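Local coordinates for integron gene cassette protein HFX_CASS3 (Uncultured bacterium, PDB 3FYN), which is of unknown function but belongs to the GNAT family and so probably transfers an acetyl group from acetyl-CoA to an unidentified acceptor, at residues M41-Q46 / F107-A112. Residues are numbered along the deposited sequence; the frame is centred on the assembly and turned at random. Where two conformers were deposited one is given.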
# COMPACT_ATOMS: atom_id res chain seq x y z
N MSE A 41 0.23 12.69 16.89
CA MSE A 41 -0.12 11.28 16.76
C MSE A 41 -0.57 10.71 18.10
O MSE A 41 -1.47 9.87 18.17
CB MSE A 41 1.05 10.47 16.21
CG MSE A 41 0.67 9.04 15.82
SE MSE A 41 2.16 8.08 15.07
CE MSE A 41 1.31 6.36 14.71
N SER A 42 0.05 11.17 19.18
CA SER A 42 -0.34 10.72 20.52
C SER A 42 -1.75 11.17 20.86
O SER A 42 -2.52 10.43 21.47
CB SER A 42 0.65 11.24 21.57
OG SER A 42 1.94 10.71 21.36
N GLU A 43 -2.10 12.39 20.45
CA GLU A 43 -3.44 12.91 20.67
C GLU A 43 -4.45 12.10 19.86
O GLU A 43 -5.52 11.72 20.36
CB GLU A 43 -3.53 14.39 20.30
CG GLU A 43 -2.71 15.28 21.22
CD GLU A 43 -2.75 16.74 20.79
OE1 GLU A 43 -3.57 17.08 19.92
OE2 GLU A 43 -1.97 17.53 21.35
N PHE A 44 -4.10 11.85 18.60
CA PHE A 44 -4.90 11.06 17.68
C PHE A 44 -5.19 9.69 18.29
O PHE A 44 -6.34 9.23 18.32
CB PHE A 44 -4.11 10.94 16.37
CG PHE A 44 -4.82 10.21 15.26
CD1 PHE A 44 -6.20 10.14 15.21
CD2 PHE A 44 -4.08 9.65 14.23
CE1 PHE A 44 -6.83 9.48 14.17
CE2 PHE A 44 -4.71 8.99 13.19
CZ PHE A 44 -6.09 8.91 13.15
N TYR A 45 -4.15 9.05 18.80
CA TYR A 45 -4.30 7.75 19.44
C TYR A 45 -5.10 7.80 20.75
O TYR A 45 -5.91 6.91 21.02
CB TYR A 45 -2.93 7.09 19.64
CG TYR A 45 -2.54 6.29 18.43
CD1 TYR A 45 -2.41 6.90 17.18
CD2 TYR A 45 -2.35 4.92 18.51
CE1 TYR A 45 -2.07 6.16 16.06
CE2 TYR A 45 -2.01 4.18 17.39
CZ TYR A 45 -1.87 4.81 16.17
OH TYR A 45 -1.54 4.08 15.05
N GLN A 46 -4.87 8.83 21.55
CA GLN A 46 -5.59 8.95 22.82
C GLN A 46 -7.09 9.12 22.58
O GLN A 46 -7.90 8.61 23.34
CB GLN A 46 -5.05 10.12 23.65
CG GLN A 46 -5.66 10.23 25.03
CD GLN A 46 -4.87 11.13 25.95
OE1 GLN A 46 -3.96 11.84 25.51
NE2 GLN A 46 -5.20 11.11 27.24
N PHE A 107 -5.02 13.41 10.81
CA PHE A 107 -5.55 13.89 12.08
C PHE A 107 -5.65 15.40 12.08
O PHE A 107 -4.69 16.10 11.74
CB PHE A 107 -4.65 13.43 13.23
CG PHE A 107 -5.06 13.96 14.58
CD1 PHE A 107 -6.25 13.55 15.18
CD2 PHE A 107 -4.25 14.86 15.27
CE1 PHE A 107 -6.62 14.02 16.43
CE2 PHE A 107 -4.62 15.33 16.53
CZ PHE A 107 -5.80 14.91 17.10
N VAL A 108 -6.81 15.90 12.47
CA VAL A 108 -7.00 17.31 12.78
C VAL A 108 -7.52 17.39 14.21
O VAL A 108 -8.45 16.68 14.56
CB VAL A 108 -8.02 17.96 11.82
CG1 VAL A 108 -8.30 19.40 12.25
CG2 VAL A 108 -7.51 17.91 10.39
N ARG A 109 -6.91 18.24 15.04
CA ARG A 109 -7.35 18.40 16.42
C ARG A 109 -8.84 18.72 16.46
O ARG A 109 -9.33 19.45 15.61
CB ARG A 109 -6.56 19.52 17.11
CG ARG A 109 -5.21 19.10 17.62
CD ARG A 109 -4.46 20.27 18.24
NE ARG A 109 -3.29 19.81 18.99
CZ ARG A 109 -2.20 20.54 19.21
NH1 ARG A 109 -2.12 21.78 18.74
NH2 ARG A 109 -1.19 20.03 19.90
N PRO A 110 -9.55 18.17 17.45
CA PRO A 110 -11.00 18.38 17.54
C PRO A 110 -11.41 19.85 17.38
O PRO A 110 -12.34 20.14 16.62
CB PRO A 110 -11.34 17.86 18.94
CG PRO A 110 -10.31 16.78 19.18
CD PRO A 110 -9.05 17.27 18.51
N ASN A 111 -10.72 20.76 18.07
CA ASN A 111 -11.05 22.19 18.03
C ASN A 111 -10.83 22.84 16.67
O ASN A 111 -11.32 23.95 16.42
CB ASN A 111 -10.28 22.96 19.10
CG ASN A 111 -8.76 22.82 18.96
OD1 ASN A 111 -8.27 22.21 18.01
ND2 ASN A 111 -8.02 23.36 19.91
N ALA A 112 -10.08 22.17 15.80
CA ALA A 112 -9.75 22.72 14.49
C ALA A 112 -10.56 22.08 13.37
O ALA A 112 -10.38 22.40 12.20
CB ALA A 112 -8.25 22.59 14.21
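Glu43 OE1 receives the NE-H of Arg109 at 2.9 Å in a nearly straight bond, 172° at the hydrogen, and takes it on its syn lone pair. The second carboxylate oxygen answers in kind: Arg109 NH2 donates to Glu43 OE2 at 3.0 Å, again from the syn side but tilted somewhat out of the carboxylate plane. This is the side-on form of the bidentate arginine–carboxylate salt bridge, in which NE and one terminal nitrogen each take their own oxygen; with the two planes nearly coplanar, the paired bonds hold both groups against rotation. With CG anti to its carbonyl carbon (chi1 -67°), the extended side chain of Glu43 carries the carboxylate out from the helix to the guanidinium edge of Arg109, itself extended from CG to NE. The guanidinium of Arg39, from the same helix as Glu43, lies close to that of Arg109.

In the GNAT fold a central, strongly bent sheet carries helices on both faces, and here helix 34-47 is fastened to the end of strand 98-108 as the chain leaves it, just ahead of the turn from Arg113 that, as in relatives, probably holds the pyrophosphate of the cofactor. Beside the ion pair the joint becomes aromatic. The rings of Phe44 and Phe107 are displaced in opposite senses, their planes at 26° and their centroids 5.2 Å apart, with little of one lying over the other. Each ring instead receives the other's CB over a face: Phe44 CB stands 3.8 Å from the centroid of the Phe107 ring, and Phe107 CB 4.1 Å from that of Phe44, a reciprocal pair of CH-pi contacts. The rings come closest at Phe44 CD1 and Phe107 CD1, 3.4 Å. Glu43 OE1 also lies at the edge of the Phe107 ring, in its plane, 4.0 Å from Phe107 CE2, while Tyr85 of the adjoining strand 81-93 packs against both phenylalanines.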